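Local coordinates for type IV pilus biogenesis protein PilB (Streptococcus sanguinis, PDB 7B7P) that acts as a minor type IV pilin with a direct role in adhesion, carrying a von Willebrand factor A-like module with a metal-ion-dependent adhesion site, at residues 9-13 with 120-124; 51-57 with 147-152; 177-181 with 370-374; 224-228 with 239-243; 274-278 with 419-423. One frame throughout, in Å; residues are numbered along the deposited sequence.

Contact 1: 9-13 with 120-124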
# COMPACT_ATOMS: atom_id res chain seq x y z
N GLU A 9 -47.17 -18.53 5.49
CA GLU A 9 -45.86 -18.29 6.10
C GLU A 9 -44.92 -19.47 5.92
O GLU A 9 -43.83 -19.34 5.34
CB GLU A 9 -46.05 -18.03 7.60
CG GLU A 9 -46.16 -16.58 7.99
CD GLU A 9 -46.00 -16.43 9.49
OE1 GLU A 9 -46.06 -15.28 9.98
OE2 GLU A 9 -45.81 -17.46 10.16
N ALA A 10 -45.32 -20.64 6.41
CA ALA A 10 -44.45 -21.80 6.60
C ALA A 10 -43.53 -22.06 5.42
O ALA A 10 -42.33 -22.32 5.61
CB ALA A 10 -45.29 -23.05 6.88
N SER A 11 -44.05 -21.98 4.20
CA SER A 11 -43.25 -22.26 3.01
C SER A 11 -42.66 -21.02 2.36
O SER A 11 -41.83 -21.15 1.46
CB SER A 11 -44.07 -23.05 1.98
OG SER A 11 -43.87 -24.45 2.14
N ILE A 12 -43.07 -19.82 2.78
CA ILE A 12 -42.30 -18.62 2.47
C ILE A 12 -40.98 -18.62 3.23
O ILE A 12 -39.92 -18.32 2.66
CB ILE A 12 -43.12 -17.35 2.79
CG1 ILE A 12 -44.41 -17.32 1.97
CG2 ILE A 12 -42.28 -16.11 2.54
CD1 ILE A 12 -45.03 -15.96 1.88
N GLN A 13 -41.03 -18.95 4.52
CA GLN A 13 -39.80 -19.03 5.31
C GLN A 13 -38.88 -20.11 4.77
O GLN A 13 -37.67 -19.92 4.70
CB GLN A 13 -40.13 -19.28 6.78
CG GLN A 13 -40.63 -18.05 7.51
CD GLN A 13 -39.50 -17.28 8.17
OE1 GLN A 13 -38.37 -17.28 7.69
NE2 GLN A 13 -39.80 -16.62 9.30
N ASN A 120 -45.65 -8.43 9.52
CA ASN A 120 -44.99 -9.64 9.98
C ASN A 120 -43.65 -9.80 9.26
O ASN A 120 -43.63 -10.09 8.05
CB ASN A 120 -45.90 -10.83 9.73
CG ASN A 120 -45.77 -11.90 10.79
OD1 ASN A 120 -45.51 -11.61 11.95
ND2 ASN A 120 -45.97 -13.14 10.39
N LYS A 121 -42.54 -9.62 9.98
CA LYS A 121 -41.23 -9.84 9.38
C LYS A 121 -41.02 -11.34 9.14
O LYS A 121 -41.35 -12.17 9.98
CB LYS A 121 -40.12 -9.26 10.26
CG LYS A 121 -39.75 -10.06 11.53
CD LYS A 121 -38.43 -10.83 11.37
CE LYS A 121 -38.38 -12.08 12.26
NZ LYS A 121 -37.39 -13.08 11.75
N LEU A 122 -40.50 -11.67 7.96
CA LEU A 122 -40.22 -13.04 7.59
C LEU A 122 -38.76 -13.17 7.19
O LEU A 122 -38.14 -12.20 6.75
CB LEU A 122 -41.11 -13.52 6.43
CG LEU A 122 -42.56 -13.83 6.76
CD1 LEU A 122 -43.27 -14.33 5.53
CD2 LEU A 122 -42.63 -14.85 7.89
N GLY A 123 -38.22 -14.37 7.34
CA GLY A 123 -36.87 -14.63 6.89
C GLY A 123 -35.87 -14.90 8.00
O GLY A 123 -36.22 -15.43 9.06
N ILE A 124 -34.62 -14.55 7.76
CA ILE A 124 -33.52 -14.79 8.68
C ILE A 124 -32.87 -13.46 8.99
O ILE A 124 -32.29 -12.82 8.11
CB ILE A 124 -32.50 -15.78 8.10
CG1 ILE A 124 -33.23 -17.00 7.54
CG2 ILE A 124 -31.48 -16.18 9.17
CD1 ILE A 124 -33.05 -17.21 6.07
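L122 reaches from an irregular segment to the first turns of helix 9-27 and divides its two methyl groups between neighbouring helix residues, a simple example of how one branched side chain can seat a loop on a helix. Its CG stands anti to the carbonyl carbon (chi1 -75°), which carries the fork toward the helix. The CD1 branch meets I12 at about a right angle, with L122 CD1 3.6 Å from I12 CG2. The other branch is met by two longer side chains: L122 CD2 is 3.8 Å from Q13 CG and 3.9 Å from E9 CG, so both polar residues offer their aliphatic parts to the leucine. Beyond CG the chain of E9 runs extended toward N120, and the carboxylate and amide planes are nearly coplanar; their modelled separation is too short to be trusted. Q13 bends at chi2 and lays its amide beside the backbone of G123, whose positive phi of 112° belongs to glycine's range. I12 also packs on L86, M89 and Y115, and L122 on M16, while L122 and I124 bond through their backbones to G113 and L111. A long N-terminal helix laid against a beta-sheet in this way is characteristic of the type IV pilin fold.

Contact 2: 51-57 with 147-152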
# COMPACT_ATOMS: atom_id res chain seq x y z
N GLU A 51 -16.18 -9.43 -16.04
CA GLU A 51 -15.47 -10.60 -15.50
C GLU A 51 -15.69 -10.79 -14.00
O GLU A 51 -15.04 -11.65 -13.38
CB GLU A 51 -13.97 -10.56 -15.82
CG GLU A 51 -13.67 -10.16 -17.26
CD GLU A 51 -12.20 -9.90 -17.51
OE1 GLU A 51 -11.83 -9.70 -18.70
OE2 GLU A 51 -11.41 -9.90 -16.54
N TRP A 52 -16.62 -10.05 -13.40
CA TRP A 52 -17.06 -10.28 -12.04
C TRP A 52 -18.51 -10.76 -12.06
O TRP A 52 -19.36 -10.14 -12.70
CB TRP A 52 -16.92 -9.01 -11.20
CG TRP A 52 -15.49 -8.70 -10.94
CD1 TRP A 52 -14.70 -7.84 -11.63
CD2 TRP A 52 -14.65 -9.29 -9.92
NE1 TRP A 52 -13.43 -7.84 -11.11
CE2 TRP A 52 -13.37 -8.72 -10.06
CE3 TRP A 52 -14.87 -10.22 -8.91
CZ2 TRP A 52 -12.31 -9.06 -9.23
CZ3 TRP A 52 -13.81 -10.56 -8.07
CH2 TRP A 52 -12.55 -9.98 -8.24
N SER A 53 -18.76 -11.87 -11.38
CA SER A 53 -20.12 -12.36 -11.16
C SER A 53 -20.70 -11.72 -9.90
O SER A 53 -19.97 -11.33 -8.99
CB SER A 53 -20.12 -13.88 -11.04
OG SER A 53 -19.16 -14.43 -11.93
N TYR A 54 -22.03 -11.59 -9.88
CA TYR A 54 -22.70 -10.82 -8.83
C TYR A 54 -23.89 -11.59 -8.27
O TYR A 54 -24.51 -12.40 -8.96
CB TYR A 54 -23.20 -9.46 -9.36
CG TYR A 54 -22.12 -8.46 -9.73
CD1 TYR A 54 -21.31 -8.66 -10.84
CD2 TYR A 54 -21.93 -7.31 -8.98
CE1 TYR A 54 -20.34 -7.74 -11.19
CE2 TYR A 54 -20.96 -6.39 -9.32
CZ TYR A 54 -20.17 -6.61 -10.43
OH TYR A 54 -19.20 -5.69 -10.77
N ILE A 55 -24.20 -11.31 -7.00
CA ILE A 55 -25.46 -11.72 -6.38
C ILE A 55 -26.06 -10.49 -5.72
O ILE A 55 -25.36 -9.75 -5.01
CB ILE A 55 -25.27 -12.83 -5.33
CG1 ILE A 55 -24.69 -14.09 -5.97
CG2 ILE A 55 -26.59 -13.17 -4.66
CD1 ILE A 55 -24.12 -15.05 -4.95
N GLY A 56 -27.34 -10.27 -5.93
CA GLY A 56 -28.01 -9.13 -5.32
C GLY A 56 -29.46 -9.12 -5.71
O GLY A 56 -29.91 -9.89 -6.57
N LEU A 57 -30.20 -8.23 -5.06
CA LEU A 57 -31.63 -8.13 -5.28
C LEU A 57 -31.94 -7.47 -6.62
O LEU A 57 -31.14 -6.72 -7.20
CB LEU A 57 -32.30 -7.34 -4.16
CG LEU A 57 -32.59 -8.14 -2.89
CD1 LEU A 57 -33.75 -7.50 -2.15
CD2 LEU A 57 -32.87 -9.59 -3.23
N ILE A 147 -25.49 -4.45 0.05
CA ILE A 147 -26.70 -5.18 -0.31
C ILE A 147 -26.46 -6.14 -1.45
O ILE A 147 -27.39 -6.57 -2.11
CB ILE A 147 -27.83 -4.19 -0.63
CG1 ILE A 147 -27.30 -3.01 -1.45
CG2 ILE A 147 -28.47 -3.68 0.64
CD1 ILE A 147 -27.18 -3.28 -2.93
N ALA A 148 -25.20 -6.47 -1.72
CA ALA A 148 -24.85 -7.24 -2.90
C ALA A 148 -23.41 -7.71 -2.77
O ALA A 148 -22.65 -7.19 -1.95
CB ALA A 148 -25.03 -6.42 -4.17
N ILE A 149 -23.06 -8.69 -3.59
CA ILE A 149 -21.74 -9.30 -3.58
C ILE A 149 -21.26 -9.43 -5.03
O ILE A 149 -22.06 -9.64 -5.95
CB ILE A 149 -21.74 -10.70 -2.89
CG1 ILE A 149 -21.53 -10.60 -1.37
CG2 ILE A 149 -20.72 -11.63 -3.49
CD1 ILE A 149 -21.89 -11.88 -0.61
N ALA A 150 -19.95 -9.30 -5.21
CA ALA A 150 -19.29 -9.62 -6.47
C ALA A 150 -18.19 -10.63 -6.19
O ALA A 150 -17.49 -10.53 -5.18
CB ALA A 150 -18.71 -8.36 -7.11
N TYR A 151 -18.03 -11.60 -7.09
CA TYR A 151 -17.14 -12.71 -6.79
C TYR A 151 -16.59 -13.32 -8.07
O TYR A 151 -17.13 -13.13 -9.16
CB TYR A 151 -17.87 -13.81 -6.01
CG TYR A 151 -18.93 -14.52 -6.82
CD1 TYR A 151 -20.17 -13.93 -7.04
CD2 TYR A 151 -18.69 -15.78 -7.37
CE1 TYR A 151 -21.14 -14.57 -7.78
CE2 TYR A 151 -19.67 -16.44 -8.12
CZ TYR A 151 -20.89 -15.82 -8.32
OH TYR A 151 -21.89 -16.43 -9.05
N ARG A 152 -15.52 -14.08 -7.90
CA ARG A 152 -14.99 -14.93 -8.95
C ARG A 152 -14.70 -16.31 -8.38
O ARG A 152 -14.49 -16.47 -7.18
CB ARG A 152 -13.70 -14.34 -9.57
CG ARG A 152 -13.95 -13.15 -10.48
CD ARG A 152 -12.65 -12.54 -10.97
NE ARG A 152 -11.91 -13.46 -11.82
CZ ARG A 152 -12.19 -13.67 -13.11
NH1 ARG A 152 -13.19 -13.03 -13.69
NH2 ARG A 152 -11.46 -14.53 -13.80
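S53 and I55 pair with Y151 and I149 through backbone bonds that set the register of the two antiparallel strands, and side chains pack on both faces of the pair, an example of main chain and side chains sharing the work of a sheet. Both pairs are of the hydrogen-bonded kind and each closes a two-bond ring: Y151 N to S53 O is 2.7 Å, and I55 N to I149 O is 2.9 Å with a fairly straight 161° at the hydrogen. Between them Y54 and A150 form a non-hydrogen-bonded pair, drawn close enough for a CA-H...O contact of 3.1 Å from A150 CA to S53 O.

CH-pi contacts supply the second kind of interaction. Y151 CG takes the crowded position between backbone N and carbonyl carbon (chi1 68°), swinging the ring across the strand until S53 CB lies 3.4 Å from Y151 CZ, over the ring face. On the other side of the sheet A150 CB sits over the face of Y54, 3.7 Å from Y54 CE2. R152 crosses W52 at about a right angle, its CD over the face of the six-membered ring of W52, 3.6 Å from the centroid. The guanidinium continues past the indole to the carbonyl of E51, at a modelled distance too short to be reliable.

The phenol ends are held outside the pair, Y54 OH by T49 and Y151 OH by N66. Strand 53-57 continues the sheet through strand 64-67, strand 148-152 through strand 32-36, where I147 and A148 form a classic beta bulge opposite L36, and helix 9-27 packs V23, T26 and V27 against I55, I149 and Y151.

Contact 3: 177-181 with 370-374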
# COMPACT_ATOMS: atom_id res chain seq x y z
N ASP A 177 25.61 -0.46 15.24
CA ASP A 177 24.51 -1.38 15.50
C ASP A 177 23.25 -0.57 15.81
O ASP A 177 23.26 0.66 15.89
CB ASP A 177 24.89 -2.38 16.61
CG ASP A 177 24.88 -1.79 18.04
OD1 ASP A 177 24.43 -0.64 18.31
OD2 ASP A 177 25.37 -2.52 18.94
N LEU A 178 22.14 -1.30 15.97
CA LEU A 178 20.84 -0.65 16.14
C LEU A 178 20.83 0.31 17.32
O LEU A 178 20.07 1.28 17.31
CB LEU A 178 19.76 -1.71 16.30
CG LEU A 178 19.21 -2.05 14.92
CD1 LEU A 178 18.35 -3.31 14.95
CD2 LEU A 178 18.44 -0.87 14.32
N GLN A 179 21.68 0.09 18.33
CA GLN A 179 21.78 0.97 19.49
C GLN A 179 22.82 2.07 19.30
O GLN A 179 23.10 2.80 20.25
CB GLN A 179 22.09 0.15 20.74
CG GLN A 179 20.95 -0.70 21.19
CD GLN A 179 20.82 -1.98 20.37
OE1 GLN A 179 19.71 -2.38 20.01
NE2 GLN A 179 21.96 -2.62 20.07
N GLY A 180 23.40 2.19 18.11
CA GLY A 180 24.41 3.21 17.89
C GLY A 180 25.75 2.96 18.54
O GLY A 180 26.48 3.91 18.83
N ARG A 181 26.10 1.70 18.77
CA ARG A 181 27.41 1.34 19.29
C ARG A 181 28.21 0.65 18.19
O ARG A 181 27.66 0.17 17.20
CB ARG A 181 27.28 0.48 20.55
CG ARG A 181 26.79 1.30 21.72
CD ARG A 181 26.39 0.51 22.92
NE ARG A 181 25.07 0.93 23.39
CZ ARG A 181 24.81 1.50 24.56
NH1 ARG A 181 25.80 1.74 25.42
NH2 ARG A 181 23.57 1.84 24.88
N PHE A 370 14.32 3.31 11.21
CA PHE A 370 15.04 2.10 11.58
C PHE A 370 16.21 2.48 12.49
O PHE A 370 17.33 2.72 12.04
CB PHE A 370 15.48 1.36 10.32
CG PHE A 370 16.22 0.07 10.59
CD1 PHE A 370 15.64 -0.94 11.33
CD2 PHE A 370 17.50 -0.11 10.09
CE1 PHE A 370 16.31 -2.13 11.58
CE2 PHE A 370 18.19 -1.30 10.33
CZ PHE A 370 17.59 -2.32 11.09
N SER A 371 15.95 2.53 13.79
CA SER A 371 16.99 2.79 14.78
C SER A 371 16.49 2.36 16.14
O SER A 371 15.31 2.50 16.45
CB SER A 371 17.37 4.28 14.82
OG SER A 371 18.43 4.50 15.75
N GLY A 372 17.40 1.83 16.96
CA GLY A 372 17.13 1.62 18.36
C GLY A 372 17.38 2.84 19.22
O GLY A 372 17.17 2.81 20.44
N VAL A 373 17.82 3.93 18.61
CA VAL A 373 18.14 5.15 19.32
C VAL A 373 16.97 6.12 19.11
O VAL A 373 16.73 6.58 17.98
CB VAL A 373 19.47 5.73 18.85
CG1 VAL A 373 19.81 7.02 19.62
CG2 VAL A 373 20.58 4.67 19.00
N ASN A 374 16.27 6.41 20.21
CA ASN A 374 15.04 7.20 20.18
C ASN A 374 15.18 8.46 19.34
O ASN A 374 14.35 8.70 18.46
CB ASN A 374 14.61 7.58 21.59
CG ASN A 374 14.08 6.40 22.38
OD1 ASN A 374 13.96 5.30 21.84
ND2 ASN A 374 13.76 6.62 23.65
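Next to the metal-ion-dependent adhesion site of the von Willebrand factor A-like module, L178 in a type I beta turn and G372 in the loop after strand 364-370 tie two loops together. The S371 side chain lies about 5 Å from that of D284, a magnesium-binding residue, and about 8 Å from a bound magnesium ion, so the contact borders the site. A single backbone bond joins the loops: G372 N donates to L178 O at 2.7 Å, bent to 136° at the hydrogen and tilted from the carbonyl plane. Beside this bond the L178 side chain crosses F370 at about a right angle and sets CD2 over the ring face, 3.6 Å from F370 CZ. With CG anti to the backbone N (chi1 -180°) the ring of F370 is carried to L178, and chi2 turns a face to it. V373 adds a methyl, with V373 CG2 3.4 Å from Q179 O. Each loop is also braced from within. D177 OD1 accepts R181 N at 2.9 Å, met from above the carboxylate plane, and S371 OG accepts V373 N at 3.0 Å in an ST turn while also bonding E376. Helix 191-209 flanks both loops, I194 touching L178 and R191 touching F370, S371 and V373, while the backbone of F370 bonds T283 in strand 276-283.

Contact 4: 224-228 with 239-243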
# COMPACT_ATOMS: atom_id res chain seq x y z
N LYS A 224 22.06 8.21 -5.00
CA LYS A 224 22.69 7.43 -6.05
C LYS A 224 21.78 6.26 -6.42
O LYS A 224 21.11 5.69 -5.55
CB LYS A 224 24.07 6.92 -5.60
CG LYS A 224 24.70 5.89 -6.54
CD LYS A 224 25.58 4.84 -5.83
CE LYS A 224 26.57 4.21 -6.83
NZ LYS A 224 27.46 3.18 -6.22
N TYR A 225 21.74 5.93 -7.70
CA TYR A 225 21.06 4.72 -8.13
C TYR A 225 21.99 3.53 -7.88
O TYR A 225 23.08 3.46 -8.45
CB TYR A 225 20.68 4.82 -9.61
CG TYR A 225 19.50 5.71 -9.90
CD1 TYR A 225 18.22 5.37 -9.47
CD2 TYR A 225 19.66 6.90 -10.61
CE1 TYR A 225 17.14 6.19 -9.74
CE2 TYR A 225 18.58 7.72 -10.88
CZ TYR A 225 17.33 7.37 -10.44
OH TYR A 225 16.27 8.20 -10.70
N ILE A 226 21.59 2.62 -7.00
CA ILE A 226 22.33 1.37 -6.86
C ILE A 226 21.95 0.44 -7.99
O ILE A 226 22.81 -0.21 -8.60
CB ILE A 226 22.07 0.71 -5.49
CG1 ILE A 226 21.98 1.77 -4.38
CG2 ILE A 226 23.17 -0.29 -5.16
CD1 ILE A 226 23.28 2.47 -4.09
N GLN A 227 20.67 0.36 -8.30
CA GLN A 227 20.18 -0.23 -9.53
C GLN A 227 19.13 0.75 -10.05
O GLN A 227 18.07 0.89 -9.45
CB GLN A 227 19.58 -1.62 -9.32
CG GLN A 227 18.92 -2.19 -10.57
CD GLN A 227 18.35 -3.57 -10.35
OE1 GLN A 227 17.15 -3.79 -10.48
NE2 GLN A 227 19.21 -4.53 -10.01
N GLN A 228 19.44 1.42 -11.16
CA GLN A 228 18.56 2.47 -11.65
C GLN A 228 17.34 1.89 -12.35
O GLN A 228 16.22 2.36 -12.13
CB GLN A 228 19.33 3.41 -12.59
CG GLN A 228 18.42 4.29 -13.41
CD GLN A 228 19.13 5.51 -13.97
OE1 GLN A 228 20.33 5.48 -14.23
NE2 GLN A 228 18.39 6.60 -14.15
N THR A 239 18.98 -10.97 -9.94
CA THR A 239 19.87 -9.87 -10.28
C THR A 239 19.84 -8.78 -9.21
O THR A 239 20.88 -8.15 -8.94
CB THR A 239 19.51 -9.32 -11.66
OG1 THR A 239 18.52 -8.29 -11.54
CG2 THR A 239 18.97 -10.45 -12.53
N ILE A 240 18.70 -8.56 -8.56
CA ILE A 240 18.66 -7.51 -7.54
C ILE A 240 19.24 -8.00 -6.21
O ILE A 240 19.93 -7.25 -5.52
CB ILE A 240 17.23 -6.95 -7.37
CG1 ILE A 240 17.24 -5.85 -6.31
CG2 ILE A 240 16.25 -8.05 -6.99
CD1 ILE A 240 16.29 -4.71 -6.59
N ILE A 241 18.97 -9.26 -5.84
CA ILE A 241 19.53 -9.78 -4.59
C ILE A 241 21.05 -9.75 -4.64
O ILE A 241 21.71 -9.54 -3.62
CB ILE A 241 19.02 -11.21 -4.31
CG1 ILE A 241 17.53 -11.20 -4.03
CG2 ILE A 241 19.76 -11.82 -3.13
CD1 ILE A 241 17.02 -12.54 -3.53
N ALA A 242 21.62 -9.92 -5.84
CA ALA A 242 23.06 -9.78 -6.00
C ALA A 242 23.50 -8.36 -5.65
O ALA A 242 24.52 -8.17 -4.97
CB ALA A 242 23.46 -10.14 -7.43
N THR A 243 22.75 -7.35 -6.11
CA THR A 243 23.10 -5.97 -5.79
C THR A 243 23.01 -5.70 -4.29
O THR A 243 23.93 -5.11 -3.70
CB THR A 243 22.18 -5.00 -6.53
OG1 THR A 243 21.90 -5.50 -7.85
CG2 THR A 243 22.84 -3.63 -6.63
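T239 O, a carbonyl in the helix turn that meets the strand corner at I226 and Q227, is approached twice by T243: the hydroxyl T243 OG1 donates to it at 3.0 Å, and T243 N makes a weak bond of 3.5 Å. It is a case of a threonine spending its hydroxyl on its own helix and leaving a methyl for the neighbour. The site lies in the alpha/beta fold of the von Willebrand factor A-like module, where helix 238-245 follows the edge hairpin of strands 212-219 and 223-228. I226 and Q227 both face L216 in a classic beta bulge, and the chain turns a corner there. Q227 reaches the helix: its CG lies anti to the backbone N (chi1 174°), and the chain stays extended to the amide. The side chain crosses those of I240 and T243 at about a right angle, its end packing on the helix. I240 itself is buried, resting on V214 of strand 212-219 and on I203 of helix 191-209. N249 lies beside both segments, its ND2 bonding T243 O and its side chain touching I226. Where the side chains of I226 and T243 meet, the methyl groups carry the contact, I226 CG2 lying 3.7 Å from T243 CG2.

Contact 5: 274-278 with 419-423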
# COMPACT_ATOMS: atom_id res chain seq x y z
N ALA A 274 3.90 0.85 -14.84
CA ALA A 274 3.03 0.28 -13.81
C ALA A 274 1.90 1.19 -13.38
O ALA A 274 2.05 2.42 -13.34
CB ALA A 274 3.87 -0.09 -12.58
N GLN A 275 0.75 0.61 -13.04
CA GLN A 275 -0.37 1.41 -12.58
C GLN A 275 -0.40 1.58 -11.06
O GLN A 275 -1.06 2.51 -10.57
CB GLN A 275 -1.67 0.79 -13.09
CG GLN A 275 -2.90 1.66 -12.92
CD GLN A 275 -4.00 0.93 -12.18
OE1 GLN A 275 -4.00 -0.30 -12.10
NE2 GLN A 275 -4.95 1.69 -11.62
N LEU A 276 0.29 0.73 -10.32
CA LEU A 276 0.48 0.91 -8.89
C LEU A 276 1.96 1.20 -8.64
O LEU A 276 2.81 0.39 -9.01
CB LEU A 276 0.04 -0.32 -8.10
CG LEU A 276 -1.47 -0.61 -8.12
CD1 LEU A 276 -1.83 -1.85 -7.31
CD2 LEU A 276 -2.22 0.60 -7.62
N LYS A 277 2.26 2.35 -8.02
CA LYS A 277 3.63 2.80 -7.82
C LYS A 277 3.88 3.11 -6.35
O LYS A 277 3.06 3.75 -5.69
CB LYS A 277 3.95 4.04 -8.67
CG LYS A 277 3.77 3.84 -10.17
CD LYS A 277 4.01 5.16 -10.91
CE LYS A 277 3.56 5.06 -12.36
NZ LYS A 277 4.49 5.74 -13.26
N TYR A 278 5.06 2.72 -5.87
CA TYR A 278 5.35 2.75 -4.44
C TYR A 278 6.76 3.23 -4.18
O TYR A 278 7.70 2.82 -4.87
CB TYR A 278 5.18 1.35 -3.83
CG TYR A 278 3.75 0.85 -3.86
CD1 TYR A 278 2.81 1.29 -2.94
CD2 TYR A 278 3.34 -0.06 -4.83
CE1 TYR A 278 1.53 0.84 -2.96
CE2 TYR A 278 2.05 -0.52 -4.86
CZ TYR A 278 1.15 -0.07 -3.93
OH TYR A 278 -0.15 -0.52 -3.98
N ASP A 419 -3.87 -3.56 -2.18
CA ASP A 419 -4.16 -2.56 -3.20
C ASP A 419 -4.38 -3.23 -4.55
O ASP A 419 -5.31 -2.87 -5.28
CB ASP A 419 -3.03 -1.54 -3.31
CG ASP A 419 -2.84 -0.74 -2.04
OD1 ASP A 419 -3.81 -0.55 -1.27
OD2 ASP A 419 -1.68 -0.29 -1.82
N LEU A 420 -3.53 -4.19 -4.90
CA LEU A 420 -3.65 -4.92 -6.15
C LEU A 420 -5.01 -5.60 -6.26
O LEU A 420 -5.73 -5.44 -7.26
CB LEU A 420 -2.53 -5.95 -6.26
CG LEU A 420 -2.46 -6.67 -7.61
CD1 LEU A 420 -2.18 -5.67 -8.74
CD2 LEU A 420 -1.40 -7.74 -7.57
N TRP A 421 -5.39 -6.39 -5.25
CA TRP A 421 -6.71 -7.01 -5.22
C TRP A 421 -7.81 -5.96 -5.34
O TRP A 421 -8.76 -6.14 -6.12
CB TRP A 421 -6.87 -7.82 -3.93
CG TRP A 421 -6.37 -9.19 -4.11
CD1 TRP A 421 -5.21 -9.73 -3.60
CD2 TRP A 421 -6.97 -10.20 -4.91
NE1 TRP A 421 -5.07 -11.03 -4.03
CE2 TRP A 421 -6.14 -11.35 -4.84
CE3 TRP A 421 -8.14 -10.26 -5.69
CZ2 TRP A 421 -6.44 -12.53 -5.51
CZ3 TRP A 421 -8.44 -11.44 -6.35
CH2 TRP A 421 -7.60 -12.56 -6.26
N PHE A 422 -7.68 -4.86 -4.62
CA PHE A 422 -8.76 -3.88 -4.55
C PHE A 422 -8.96 -3.16 -5.88
O PHE A 422 -10.08 -2.72 -6.17
CB PHE A 422 -8.46 -2.88 -3.45
CG PHE A 422 -9.65 -2.53 -2.63
CD1 PHE A 422 -10.56 -1.60 -3.08
CD2 PHE A 422 -9.85 -3.14 -1.39
CE1 PHE A 422 -11.67 -1.27 -2.31
CE2 PHE A 422 -10.95 -2.82 -0.62
CZ PHE A 422 -11.87 -1.88 -1.07
N VAL A 423 -7.90 -3.01 -6.67
CA VAL A 423 -8.01 -2.25 -7.91
C VAL A 423 -8.40 -3.15 -9.08
O VAL A 423 -9.09 -2.70 -10.00
CB VAL A 423 -6.70 -1.48 -8.18
CG1 VAL A 423 -5.60 -2.41 -8.75
CG2 VAL A 423 -6.97 -0.29 -9.11
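D419, on the last helix of the chain, turns its carboxylate to Y278 on a central strand, a worked instance of a buried polar bond set among apolar packing in an alpha/beta fold. Strand 276-283 belongs to the parallel part of the sheet of the von Willebrand factor A-like module, and helix 402-424 runs roughly antiparallel to it, the segment axes 10.8 Å apart at an angle of 158°. From the backbone of D419, CB lies 3.1 Å from Y278 OH and, more loosely, 4.2 Å from L276 CD1. CG stands anti to the carbonyl carbon (chi1 -63°), which brings the carboxylate to the hydroxyl end of Y278, its plane within 8° of the ring plane although the two side chains cross at a slant. At the tip the oxygens part company. D419 OD2 accepts the hydroxyl of Y278 at 2.7 Å on its anti lone pair, near the edge of the ring, and also forms a salt bridge with R364. D419 OD1 instead accepts a hydrogen bond from Q415. With the arginine, the hydroxyl and the amide all directed at it, this buried carboxylate is probably kept ionised.

Alongside this bond the contact is apolar. L276 drives CD1 into the helix surface, 3.8 Å from L420 CA, and the same methyl is 4.1 Å from both L420 CD1 and V423 CG1. I162 of strand 162-169 packs on L276, Y278 and L420, closing the group from the neighbouring strand. At the exposed end the side chains of Q275 and V423 run side by side with opposite sense, with Q275 NE2 3.8 Å from V423 CG2.

Taken together, the five contacts show chemistry changing with place. Contacts 2 and 5 are buried: the first is a strand pair held by main-chain bonds and ring faces, the second a helix on a sheet with a tyrosine-carboxylate bond. Contacts 1 and 3 are partly buried and fasten irregular segments, one by leucine methyls, the other by a single backbone bond beside the magnesium site. Contact 4 lies at the surface and is held mainly by van der Waals contacts. Helix 9-27 serves both contacts 1 and 2, and contacts 4 and 5 reach one sheet. Contacts 2 and 5 come within about 5 Å at their nearest atoms, whereas the centres of contacts 1 and 3 are about 65 Å apart.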